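Ankyrin-repeat protein B (PDB 5K34) is a bacterial F-box effector that hijacks the host ubiquitin-proteasome system, its ankyrin domain probably serving to bind partner proteins. Local coordinates at residues E9-L14 with T37-Y42; M15-A18 with E24-K27; A17-N22 with L44-L49; L50-I53 with Q59-N62; S84-Q89 with R104-G109. All blocks are in the same frame, centred on the assembly; numbering follows the deposited sequence. Where two conformers were deposited one is given.

Overall arrangement
Contacts 2 and 4 are the buried, tightly spaced pairings of consecutive helices, 5-19 with 23-30 and 48-54 with 58-67, made mainly by alanine methyls and neighbouring aliphatic groups. Contact 3 joins these two hairpins: it shares Ala17 and Ala18 with contact 2, uses helix 48-54 with contact 4, adds charge to a small apolar touch, and shares a sulfate with contact 4. Contact 1 is smaller and partly buried, a tryptophan of helix 5-19 reaching the loop before helix 48-54. On the opposite side of the chain's centre from it, about 23 Å between centres, contact 5, also buried, packs helix 82-91 against helix 97-112 through larger aliphatic side chains, and it touches contact 4.

Contact 1: residues E9-L14 with T37-Y42; sequences ELWGNL and TQTNSY
Trp11 makes this a helix-to-loop contact, its indole reaching from helix 5-19 to the extended backbone at Gln38 and Thr39 in the loop that leads to helix 48-54. The far end of the six-membered ring does the touching: Trp11 CH2 lies 3.3 Å from the carbonyl oxygen of Gln38, and Trp11 CZ3 is 3.5 Å from the same atom. That oxygen approaches obliquely, belonging clearly to neither face nor edge of the indole. Trp11 CG stands opposite the backbone N (chi1 -178°), which carries the ring out from the helix toward the loop. Segment 37-42 belongs to the ankyrin-repeat region, where helix pairs are joined by long loops that project from the helical stack; here a helix side chain packs on the backbone of such a loop. Thr39 comes in at about a right angle to Trp11, with its OG1 4.2 Å from Trp11 CZ2. The hydroxyl has its real polar partner in Arg46 O, a hydrogen bond that ties two parts of the loop together beside the indole as the chain doubles back. Leu14, one turn further along the helix, lays CD2 over one face of the ring, 4.0 Å above its plane and toward the rim. His43 stacks on Trp11, and Ile34 and Pro48 also touch it.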
# COMPACT_ATOMS: atom_id res chain seq x y z
N GLU A 9 -12.48 -2.90 12.75
CA GLU A 9 -13.45 -2.56 11.72
C GLU A 9 -12.93 -1.43 10.85
O GLU A 9 -13.01 -1.49 9.63
CB GLU A 9 -14.80 -2.17 12.36
CG GLU A 9 -15.85 -1.60 11.41
CD GLU A 9 -17.14 -1.11 12.10
OE1 GLU A 9 -17.12 -0.82 13.33
OE2 GLU A 9 -18.17 -1.03 11.39
N LEU A 10 -12.34 -0.39 11.48
CA LEU A 10 -11.72 0.68 10.72
C LEU A 10 -10.58 0.17 9.84
O LEU A 10 -10.48 0.62 8.69
CB LEU A 10 -11.20 1.78 11.64
CG LEU A 10 -12.24 2.68 12.35
CD1 LEU A 10 -11.54 3.52 13.41
CD2 LEU A 10 -12.93 3.55 11.33
N TRP A 11 -9.75 -0.71 10.37
CA TRP A 11 -8.63 -1.23 9.57
C TRP A 11 -9.16 -1.96 8.32
O TRP A 11 -8.62 -1.77 7.22
CB TRP A 11 -7.75 -2.17 10.39
CG TRP A 11 -6.57 -2.68 9.61
CD1 TRP A 11 -6.53 -3.79 8.81
CD2 TRP A 11 -5.30 -2.06 9.53
NE1 TRP A 11 -5.28 -3.90 8.24
CE2 TRP A 11 -4.49 -2.87 8.68
CE3 TRP A 11 -4.73 -0.91 10.10
CZ2 TRP A 11 -3.16 -2.55 8.40
CZ3 TRP A 11 -3.40 -0.60 9.79
CH2 TRP A 11 -2.64 -1.42 8.98
N GLY A 12 -10.16 -2.82 8.50
CA GLY A 12 -10.70 -3.52 7.32
C GLY A 12 -11.27 -2.57 6.29
O GLY A 12 -11.04 -2.75 5.09
N ASN A 13 -11.97 -1.53 6.75
CA ASN A 13 -12.51 -0.54 5.83
C ASN A 13 -11.39 0.26 5.16
O ASN A 13 -11.51 0.66 3.99
CB ASN A 13 -13.44 0.42 6.59
CG ASN A 13 -14.75 -0.22 6.93
OD1 ASN A 13 -15.12 -1.27 6.40
ND2 ASN A 13 -15.49 0.42 7.83
N LEU A 14 -10.29 0.50 5.89
CA LEU A 14 -9.09 1.18 5.34
C LEU A 14 -8.47 0.38 4.22
O LEU A 14 -8.08 0.91 3.19
CB LEU A 14 -8.11 1.39 6.46
CG LEU A 14 -6.73 1.93 6.14
CD1 LEU A 14 -6.83 3.32 5.52
CD2 LEU A 14 -5.88 1.94 7.40
N THR A 37 1.13 2.30 8.87
CA THR A 37 2.40 1.60 8.64
C THR A 37 2.58 0.41 9.59
O THR A 37 3.53 -0.38 9.37
CB THR A 37 3.63 2.55 8.82
OG1 THR A 37 3.80 2.84 10.23
CG2 THR A 37 3.45 3.85 8.07
N GLN A 38 1.76 0.32 10.62
CA GLN A 38 1.94 -0.72 11.61
C GLN A 38 0.87 -1.78 11.44
O GLN A 38 -0.32 -1.49 11.26
CB GLN A 38 1.90 -0.12 13.02
CG GLN A 38 3.05 0.85 13.32
CD GLN A 38 4.44 0.33 12.92
OE1 GLN A 38 5.13 0.91 12.04
NE2 GLN A 38 4.89 -0.73 13.60
N THR A 39 1.28 -3.03 11.53
CA THR A 39 0.40 -4.16 11.27
C THR A 39 0.78 -5.32 12.18
O THR A 39 1.66 -5.16 13.05
CB THR A 39 0.41 -4.53 9.76
OG1 THR A 39 -0.52 -5.58 9.54
CG2 THR A 39 1.81 -4.93 9.30
N ASN A 40 0.13 -6.46 12.03
CA ASN A 40 0.34 -7.58 12.94
C ASN A 40 -0.20 -8.85 12.30
O ASN A 40 -0.71 -8.85 11.20
CB ASN A 40 -0.33 -7.30 14.30
CG ASN A 40 -1.82 -7.05 14.19
OD1 ASN A 40 -2.51 -7.55 13.29
ND2 ASN A 40 -2.35 -6.24 15.10
N SER A 41 -0.08 -9.94 13.07
CA SER A 41 -0.51 -11.27 12.68
C SER A 41 -1.99 -11.30 12.22
O SER A 41 -2.36 -11.89 11.23
CB SER A 41 -0.24 -12.22 13.88
OG SER A 41 -0.77 -13.45 13.62
N TYR A 42 -2.81 -10.66 13.02
CA TYR A 42 -4.26 -10.68 12.82
C TYR A 42 -4.61 -10.08 11.44
O TYR A 42 -5.49 -10.54 10.75
CB TYR A 42 -4.98 -9.90 13.95
CG TYR A 42 -6.49 -9.95 13.80
CD1 TYR A 42 -7.22 -11.08 14.17
CD2 TYR A 42 -7.17 -8.90 13.21
CE1 TYR A 42 -8.60 -11.13 14.00
CE2 TYR A 42 -8.54 -8.92 13.03
CZ TYR A 42 -9.24 -10.05 13.43
OH TYR A 42 -10.63 -10.09 13.23

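Contact 2: residues M15-A18 with E24-K27; sequences MVAA and EEVK
Ala17 points its methyl straight at helix 23-30, while Val26 presents one branch to the gap between Ala17 and Ala18. That branch is CG2, set opposite the valine's own carbonyl carbon, with CG1 in turn opposite the backbone N (chi1 170°). In the conformer described, Val26 CG2 rests 3.8 Å from Ala17 CB and comes closer still to the main chain, 3.6 Å from Ala18 N; a second conformer was modelled, so the exact fit of this branch is less certain. The Ala18 methyl projects past the side of the valine rather than at it, and Ala18 CB to Val26 CG2 measures 4.0 Å. On the outer side of Ala17, Glu25 lays the aliphatic part of its chain along the same methyl, Glu25 CG to Ala17 CB being 3.9 Å. A bend at chi2 (66°) then takes the carboxylate away from helix 5-19. With only methyl groups on one helix, the backbones come near: Ala17 CA and Val26 CA are 5.7 Å apart. This is the close pairing of two successive helices expected in an ankyrin repeat, joined here by a short turn in which Asn22 accepts a bond from Glu25 N. Helix 48-54 borders helix 5-19 as well, with Pro48 touching Met15 and Ala18 and Ala51 touching Met15.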
# COMPACT_ATOMS: atom_id res chain seq x y z
N MET A 15 -8.29 -0.94 4.39
CA MET A 15 -7.78 -1.82 3.34
C MET A 15 -8.66 -1.73 2.10
O MET A 15 -8.14 -1.62 0.97
CB MET A 15 -7.72 -3.25 3.85
CG MET A 15 -6.65 -3.45 4.93
SD MET A 15 -4.96 -3.24 4.39
CE MET A 15 -4.74 -4.79 3.48
N VAL A 16 -10.00 -1.80 2.23
CA VAL A 16 -10.88 -1.67 1.07
C VAL A 16 -10.79 -0.29 0.40
O VAL A 16 -10.74 -0.19 -0.84
CB VAL A 16 -12.33 -2.02 1.46
CG1 VAL A 16 -13.29 -1.68 0.33
CG2 VAL A 16 -12.42 -3.49 1.81
N ALA A 17 -10.78 0.76 1.22
CA ALA A 17 -10.70 2.11 0.66
C ALA A 17 -9.41 2.26 -0.11
O ALA A 17 -9.40 2.82 -1.21
CB ALA A 17 -10.79 3.14 1.77
N ALA A 18 -8.29 1.79 0.45
CA ALA A 18 -7.01 1.91 -0.25
C ALA A 18 -7.00 1.09 -1.54
O ALA A 18 -6.59 1.59 -2.59
CB ALA A 18 -5.89 1.49 0.65
N GLU A 24 -9.99 9.77 -0.41
CA GLU A 24 -10.78 10.59 0.56
C GLU A 24 -11.22 9.76 1.79
O GLU A 24 -11.08 10.22 2.92
CB GLU A 24 -12.01 11.18 -0.16
CG GLU A 24 -11.70 12.20 -1.24
CD GLU A 24 -12.92 12.48 -2.15
OE1 GLU A 24 -14.03 11.89 -1.97
OE2 GLU A 24 -12.77 13.31 -3.09
N GLU A 25 -11.69 8.53 1.57
CA GLU A 25 -12.10 7.68 2.68
C GLU A 25 -10.92 7.17 3.46
O GLU A 25 -10.98 7.15 4.69
CB GLU A 25 -12.95 6.52 2.14
CG GLU A 25 -13.50 5.61 3.21
CD GLU A 25 -14.53 6.27 4.13
OE1 GLU A 25 -14.98 7.40 3.84
OE2 GLU A 25 -14.91 5.63 5.14
N VAL A 26 -9.81 6.79 2.78
CA VAL A 26 -8.49 6.53 3.51
C VAL A 26 -8.15 7.69 4.47
O VAL A 26 -7.86 7.45 5.64
CB VAL A 26 -7.34 6.33 2.50
CG1 VAL A 26 -5.97 6.33 3.22
CG2 VAL A 26 -7.52 5.04 1.71
N LYS A 27 -8.17 8.92 3.97
CA LYS A 27 -7.80 10.08 4.81
C LYS A 27 -8.74 10.22 6.01
O LYS A 27 -8.30 10.50 7.13
CB LYS A 27 -7.79 11.35 3.97
CG LYS A 27 -6.61 11.44 3.03
CD LYS A 27 -6.78 12.66 2.10
CE LYS A 27 -5.59 12.94 1.19
NZ LYS A 27 -5.80 14.06 0.21

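Contact 3: residues A17-N22 with L44-L49; sequences AARSNN and LNRTPL. With SO4 (sulfate ion), chain C.
Apolar contact here is small and close to the backbone: the methyl of Ala18 faces the start of helix 48-54, with Ala18 CB 3.8 Å from Pro48 CB and 3.5 Å from Pro48 O. Proline is the first residue of that helix, and Thr47 just before it is the N-cap, its OG1 accepting a weak bond from Leu49 N. This threonine-proline start is a familiar feature of ankyrin repeats.

The charged part lies beside it. Arg19 and Arg46 both bend at chi3 and cross at about a right angle, yet their guanidinium groups meet edge to edge in nearly the same plane, 7° apart, with Arg19 NH2 3.8 Å from Arg46 NH2. Glu54 forms salt bridges with both, through Arg19 NE and Arg46 NH1, and Asp76 pairs with Arg46 NE.

Polar bonds finish helix 5-19. A Schellman motif closes it, Asn22 N bonding to Ala17 O and Asn21 N to Ala18 O, with Asn21 at positive phi. Asn21 ND2 gives a nearly straight bond to O2 of a sulfate, probably from the crystallisation liquor (3.0 Å, 172°), and the amide also joins the next hairpin.

The carboxylate of Glu54, shared by both arginines, and Asp76 on Arg46 probably offset the like charges and let the two guanidinium groups lie this close.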
# COMPACT_ATOMS: atom_id res chain seq x y z
N ALA A 17 -10.78 0.76 1.22
CA ALA A 17 -10.70 2.11 0.66
C ALA A 17 -9.41 2.26 -0.11
O ALA A 17 -9.40 2.82 -1.21
CB ALA A 17 -10.79 3.14 1.77
N ALA A 18 -8.29 1.79 0.45
CA ALA A 18 -7.01 1.91 -0.25
C ALA A 18 -7.00 1.09 -1.54
O ALA A 18 -6.59 1.59 -2.59
CB ALA A 18 -5.89 1.49 0.65
N ARG A 19 -7.51 -0.15 -1.50
CA ARG A 19 -7.52 -1.00 -2.70
C ARG A 19 -8.38 -0.40 -3.80
O ARG A 19 -8.09 -0.62 -4.99
CB ARG A 19 -8.07 -2.37 -2.28
CG ARG A 19 -7.83 -3.44 -3.38
CD ARG A 19 -8.34 -4.82 -2.96
NE ARG A 19 -7.64 -5.38 -1.83
CZ ARG A 19 -8.17 -5.54 -0.60
NH1 ARG A 19 -9.38 -5.12 -0.28
NH2 ARG A 19 -7.41 -6.09 0.36
N SER A 20 -9.41 0.35 -3.42
CA SER A 20 -10.30 0.95 -4.43
C SER A 20 -9.90 2.36 -4.82
O SER A 20 -10.61 3.02 -5.58
CB SER A 20 -11.75 0.98 -3.97
OG SER A 20 -11.86 1.73 -2.78
N ASN A 21 -8.74 2.83 -4.36
CA ASN A 21 -8.26 4.18 -4.70
C ASN A 21 -9.16 5.26 -4.13
O ASN A 21 -9.16 6.39 -4.64
CB ASN A 21 -8.07 4.35 -6.22
CG ASN A 21 -6.89 5.26 -6.60
OD1 ASN A 21 -5.99 5.56 -5.81
ND2 ASN A 21 -6.87 5.65 -7.87
N ASN A 22 -9.89 4.95 -3.07
CA ASN A 22 -10.74 5.93 -2.41
C ASN A 22 -9.93 6.66 -1.36
O ASN A 22 -10.03 6.42 -0.13
CB ASN A 22 -11.98 5.28 -1.82
CG ASN A 22 -13.03 6.32 -1.44
OD1 ASN A 22 -12.71 7.48 -1.18
ND2 ASN A 22 -14.29 5.93 -1.36
N LEU A 44 -2.62 -10.15 8.92
CA LEU A 44 -1.82 -10.89 7.96
C LEU A 44 -0.50 -10.16 7.61
O LEU A 44 0.07 -10.41 6.54
CB LEU A 44 -2.60 -11.24 6.68
CG LEU A 44 -3.96 -11.92 6.88
CD1 LEU A 44 -4.61 -12.23 5.53
CD2 LEU A 44 -4.02 -13.07 7.90
N ASN A 45 -0.08 -9.24 8.49
CA ASN A 45 1.09 -8.40 8.23
C ASN A 45 0.99 -7.57 6.94
O ASN A 45 2.00 -7.14 6.39
CB ASN A 45 2.40 -9.21 8.28
CG ASN A 45 2.85 -9.47 9.69
OD1 ASN A 45 3.31 -10.64 9.99
ND2 ASN A 45 2.78 -8.51 10.52
N ARG A 46 -0.25 -7.29 6.53
CA ARG A 46 -0.47 -6.40 5.38
C ARG A 46 -0.66 -4.96 5.83
O ARG A 46 -0.96 -4.67 6.99
CB ARG A 46 -1.71 -6.86 4.58
CG ARG A 46 -1.77 -8.36 4.30
CD ARG A 46 -2.78 -8.69 3.21
NE ARG A 46 -2.15 -8.53 1.90
CZ ARG A 46 -2.79 -8.10 0.81
NH1 ARG A 46 -2.11 -7.99 -0.33
NH2 ARG A 46 -4.08 -7.75 0.86
N THR A 47 -0.50 -4.03 4.87
CA THR A 47 -0.81 -2.62 5.14
C THR A 47 -1.68 -2.10 4.00
O THR A 47 -1.77 -2.74 2.94
CB THR A 47 0.48 -1.76 5.15
OG1 THR A 47 1.05 -1.74 3.84
CG2 THR A 47 1.49 -2.26 6.20
N PRO A 48 -2.25 -0.90 4.15
CA PRO A 48 -3.00 -0.30 3.06
C PRO A 48 -2.11 0.09 1.89
O PRO A 48 -2.63 0.32 0.79
CB PRO A 48 -3.68 0.92 3.69
CG PRO A 48 -2.90 1.21 4.92
CD PRO A 48 -2.46 -0.18 5.42
N LEU A 49 -0.79 0.18 2.08
CA LEU A 49 0.10 0.39 0.92
C LEU A 49 0.05 -0.82 0.01
O LEU A 49 -0.09 -0.67 -1.21
CB LEU A 49 1.52 0.69 1.40
CG LEU A 49 2.57 0.87 0.30
CD1 LEU A 49 2.18 1.99 -0.69
CD2 LEU A 49 3.94 1.15 0.91
S SO4 C . -8.63 5.90 -11.09
O1 SO4 C . -9.84 6.53 -11.72
O2 SO4 C . -9.03 5.12 -9.82
O3 SO4 C . -7.91 5.03 -12.06
O4 SO4 C . -7.57 6.91 -10.80

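Contact 4: residues L50-I53 with Q59-N62; sequences LAAI and QTAN. With SO4 (sulfate ion), chain C.
The methyl of Ala52 meets helix 58-67 directly, with Ala52 CB 3.8 Å from Ala61 N and 4.0 Å from Ala61 CB. Thr60 adds its methyl on one side of Ala52, its CG2 lying 4.1 Å from Ala52 CB. Ile53 extends the apolar surface on the next position of helix 48-54, where Ile53 CG1 is 4.3 Å from Ala61 CB. All four residues are buried, and the paired alanines let the two backbones approach to 5.3 Å between Ala52 CA and Ala61 CA, the closeness of a helix pair in an ankyrin repeat.

Further out, Thr60 has OG1 opposite the carbonyl carbon (chi1 -67°), which leaves CG2 facing Ala52 and gives the hydroxyl to Asn21 OD1 at the end of helix 5-19. Gln59 sits on the exposed flank; its OE1 takes a hydrogen bond from Asn21 ND2, while its NE2 gives one to sulfate O4, 2.9 Å long and bent to 152°. Ile53 also packs against Pro82, Leu85 and Leu86 of helix 82-91.

Between side chains the buried seam is purely apolar. With no hydrogen bond across it, the pairing probably rests on close fit, while the polar ends bond to the neighbouring helix end and the ion.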
# COMPACT_ATOMS: atom_id res chain seq x y z
N LEU A 50 0.12 -2.05 0.57
CA LEU A 50 -0.08 -3.26 -0.23
C LEU A 50 -1.41 -3.32 -0.87
O LEU A 50 -1.56 -3.72 -2.04
CB LEU A 50 0.10 -4.53 0.59
CG LEU A 50 1.46 -5.06 0.92
CD1 LEU A 50 1.30 -6.46 1.56
CD2 LEU A 50 2.34 -5.19 -0.36
N ALA A 51 -2.46 -2.97 -0.12
CA ALA A 51 -3.82 -2.97 -0.65
C ALA A 51 -3.93 -2.05 -1.85
O ALA A 51 -4.51 -2.43 -2.88
CB ALA A 51 -4.82 -2.58 0.43
N ALA A 52 -3.40 -0.83 -1.73
CA ALA A 52 -3.43 0.10 -2.85
C ALA A 52 -2.70 -0.45 -4.03
O ALA A 52 -3.22 -0.39 -5.15
CB ALA A 52 -2.87 1.46 -2.41
N ILE A 53 -1.51 -1.02 -3.83
CA ILE A 53 -0.76 -1.59 -4.96
C ILE A 53 -1.57 -2.68 -5.66
O ILE A 53 -1.74 -2.65 -6.88
CB ILE A 53 0.60 -2.13 -4.47
CG1 ILE A 53 1.50 -0.96 -4.08
CG2 ILE A 53 1.25 -3.02 -5.56
CD1 ILE A 53 2.69 -1.38 -3.22
N GLN A 59 -2.31 6.24 -7.24
CA GLN A 59 -2.28 7.57 -6.58
C GLN A 59 -2.41 7.45 -5.04
O GLN A 59 -1.65 8.15 -4.36
CB GLN A 59 -3.34 8.50 -7.14
CG GLN A 59 -3.30 8.68 -8.67
CD GLN A 59 -4.31 7.81 -9.38
OE1 GLN A 59 -4.40 6.59 -9.11
NE2 GLN A 59 -5.11 8.39 -10.27
N THR A 60 -3.21 6.54 -4.58
CA THR A 60 -3.31 6.30 -3.16
C THR A 60 -1.99 5.71 -2.62
O THR A 60 -1.52 6.08 -1.56
CB THR A 60 -4.50 5.39 -2.85
OG1 THR A 60 -5.71 6.09 -3.18
CG2 THR A 60 -4.56 5.00 -1.36
N ALA A 61 -1.39 4.79 -3.37
CA ALA A 61 -0.09 4.22 -2.96
C ALA A 61 0.97 5.31 -2.85
O ALA A 61 1.75 5.35 -1.91
CB ALA A 61 0.37 3.16 -3.95
N ASN A 62 1.01 6.22 -3.85
CA ASN A 62 1.93 7.34 -3.84
C ASN A 62 1.71 8.23 -2.63
O ASN A 62 2.66 8.63 -1.94
CB ASN A 62 1.85 8.16 -5.12
CG ASN A 62 2.70 7.61 -6.27
OD1 ASN A 62 2.20 7.01 -7.26
ND2 ASN A 62 3.99 7.80 -6.15
S SO4 C . -8.63 5.90 -11.09
O1 SO4 C . -9.84 6.53 -11.72
O2 SO4 C . -9.03 5.12 -9.82
O3 SO4 C . -7.91 5.03 -12.06
O4 SO4 C . -7.57 6.91 -10.80

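Contact 5: residues S84-Q89 with R104-G109; sequences SLLKKQ and RALIRG
Two antiparallel helices, 82-91 and 97-112, pack together at the C-terminal end of the ankyrin domain. Their short segments come within 9.6 Å of each other axis to axis and run at 150° between their N-to-C directions. Leu86 and Ile107 are the central pair, with their CA atoms nearest across the contact, and their side chains slide past each other in opposite directions. Leu86 CB lies 3.6 Å from Ile107 CG1, and Leu86 CD1 reaches on to 3.9 Å from Leu106 CB, crossing Leu106 at about a right angle. In Ile107, CG1 stands opposite the carbonyl carbon (chi1 -65°), which sends the longer branch toward helix 82-91 so that Ile107 CD1 passes Leu86 CB at 3.9 Å. The end of that branch also meets the aliphatic chain of Lys87, whose CG is 3.9 Å from Ile107 CD1; Lys87 is exposed. Around the pair, Ile103 and Met110 of helix 97-112 touch Leu86, Leu90 touches Ile107, and Tyr58 lies against both Leu86 and Leu106. Gln89 turns instead toward helices 48-54 and 58-67, bonding Ile53 O through NE2 and Tyr58 OH through OE1.

The joint between these two segments is wholly aliphatic, with no hydrogen bond across it, and probably owes its stability to the fit of Leu86, Leu106 and Ile107; the methylene part of Lys87 extends that hydrophobic seam toward solvent.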
# COMPACT_ATOMS: atom_id res chain seq x y z
N SER A 84 8.22 -6.08 -3.76
CA SER A 84 8.14 -7.34 -4.51
C SER A 84 6.79 -7.50 -5.19
O SER A 84 6.71 -8.06 -6.28
CB SER A 84 8.50 -8.54 -3.62
OG SER A 84 7.44 -8.90 -2.73
N LEU A 85 5.72 -6.98 -4.59
CA LEU A 85 4.40 -7.05 -5.22
C LEU A 85 4.37 -6.19 -6.48
O LEU A 85 3.83 -6.62 -7.52
CB LEU A 85 3.33 -6.62 -4.21
CG LEU A 85 1.89 -6.84 -4.66
CD1 LEU A 85 1.62 -8.34 -4.88
CD2 LEU A 85 0.93 -6.24 -3.65
N LEU A 86 4.94 -4.99 -6.41
CA LEU A 86 5.08 -4.13 -7.61
C LEU A 86 5.88 -4.85 -8.69
O LEU A 86 5.52 -4.80 -9.87
CB LEU A 86 5.72 -2.79 -7.23
CG LEU A 86 4.79 -1.82 -6.51
CD1 LEU A 86 5.65 -0.77 -5.80
CD2 LEU A 86 3.81 -1.17 -7.49
N LYS A 87 6.98 -5.48 -8.28
CA LYS A 87 7.81 -6.20 -9.26
C LYS A 87 7.03 -7.33 -9.91
O LYS A 87 7.19 -7.56 -11.11
CB LYS A 87 9.07 -6.73 -8.58
CG LYS A 87 10.14 -5.65 -8.39
CD LYS A 87 11.36 -6.27 -7.70
CE LYS A 87 12.49 -5.27 -7.56
NZ LYS A 87 13.34 -5.25 -8.79
N LYS A 88 6.21 -8.04 -9.14
CA LYS A 88 5.35 -9.06 -9.76
C LYS A 88 4.37 -8.53 -10.84
O LYS A 88 4.14 -9.10 -11.91
CB LYS A 88 4.57 -9.80 -8.70
CG LYS A 88 5.38 -10.81 -7.91
CD LYS A 88 4.50 -11.66 -6.99
CE LYS A 88 3.46 -12.41 -7.80
NZ LYS A 88 3.06 -13.67 -7.08
N GLN A 89 3.78 -7.36 -10.53
CA GLN A 89 2.91 -6.66 -11.44
C GLN A 89 3.68 -6.25 -12.71
O GLN A 89 3.19 -6.43 -13.82
CB GLN A 89 2.30 -5.41 -10.78
CG GLN A 89 1.30 -5.74 -9.69
CD GLN A 89 0.60 -4.48 -9.20
OE1 GLN A 89 1.15 -3.38 -9.26
NE2 GLN A 89 -0.61 -4.65 -8.69
N ARG A 104 6.91 1.13 -12.25
CA ARG A 104 8.31 1.36 -12.28
C ARG A 104 8.73 2.57 -11.45
O ARG A 104 9.74 2.56 -10.72
CB ARG A 104 8.75 1.50 -13.75
CG ARG A 104 9.09 0.21 -14.46
CD ARG A 104 9.82 0.37 -15.84
NE ARG A 104 10.02 -0.96 -16.49
CZ ARG A 104 9.22 -1.54 -17.39
NH1 ARG A 104 8.14 -0.92 -17.83
NH2 ARG A 104 9.51 -2.76 -17.87
N ALA A 105 7.96 3.65 -11.55
CA ALA A 105 8.25 4.87 -10.79
C ALA A 105 8.14 4.61 -9.27
O ALA A 105 8.97 5.14 -8.50
CB ALA A 105 7.32 5.98 -11.22
N LEU A 106 7.15 3.83 -8.86
CA LEU A 106 7.01 3.49 -7.43
C LEU A 106 8.16 2.58 -6.97
O LEU A 106 8.68 2.83 -5.86
CB LEU A 106 5.65 2.84 -7.16
CG LEU A 106 4.47 3.75 -7.07
CD1 LEU A 106 3.15 3.05 -7.29
CD2 LEU A 106 4.45 4.47 -5.72
N ILE A 107 8.54 1.60 -7.75
CA ILE A 107 9.69 0.76 -7.40
C ILE A 107 10.92 1.61 -7.22
O ILE A 107 11.66 1.49 -6.24
CB ILE A 107 9.94 -0.35 -8.43
CG1 ILE A 107 8.77 -1.35 -8.44
CG2 ILE A 107 11.27 -1.05 -8.13
CD1 ILE A 107 8.75 -2.23 -9.65
N ARG A 108 11.15 2.51 -8.16
CA ARG A 108 12.31 3.36 -8.13
C ARG A 108 12.33 4.23 -6.92
O ARG A 108 13.35 4.36 -6.20
CB ARG A 108 12.38 4.18 -9.44
CG ARG A 108 13.63 5.06 -9.50
CD ARG A 108 13.56 6.10 -10.60
NE ARG A 108 12.46 7.05 -10.32
CZ ARG A 108 12.38 7.93 -9.29
NH1 ARG A 108 13.36 8.12 -8.37
NH2 ARG A 108 11.27 8.67 -9.19
N GLY A 109 11.21 4.87 -6.62
CA GLY A 109 11.15 5.70 -5.46
C GLY A 109 11.40 4.90 -4.18
O GLY A 109 12.17 5.33 -3.30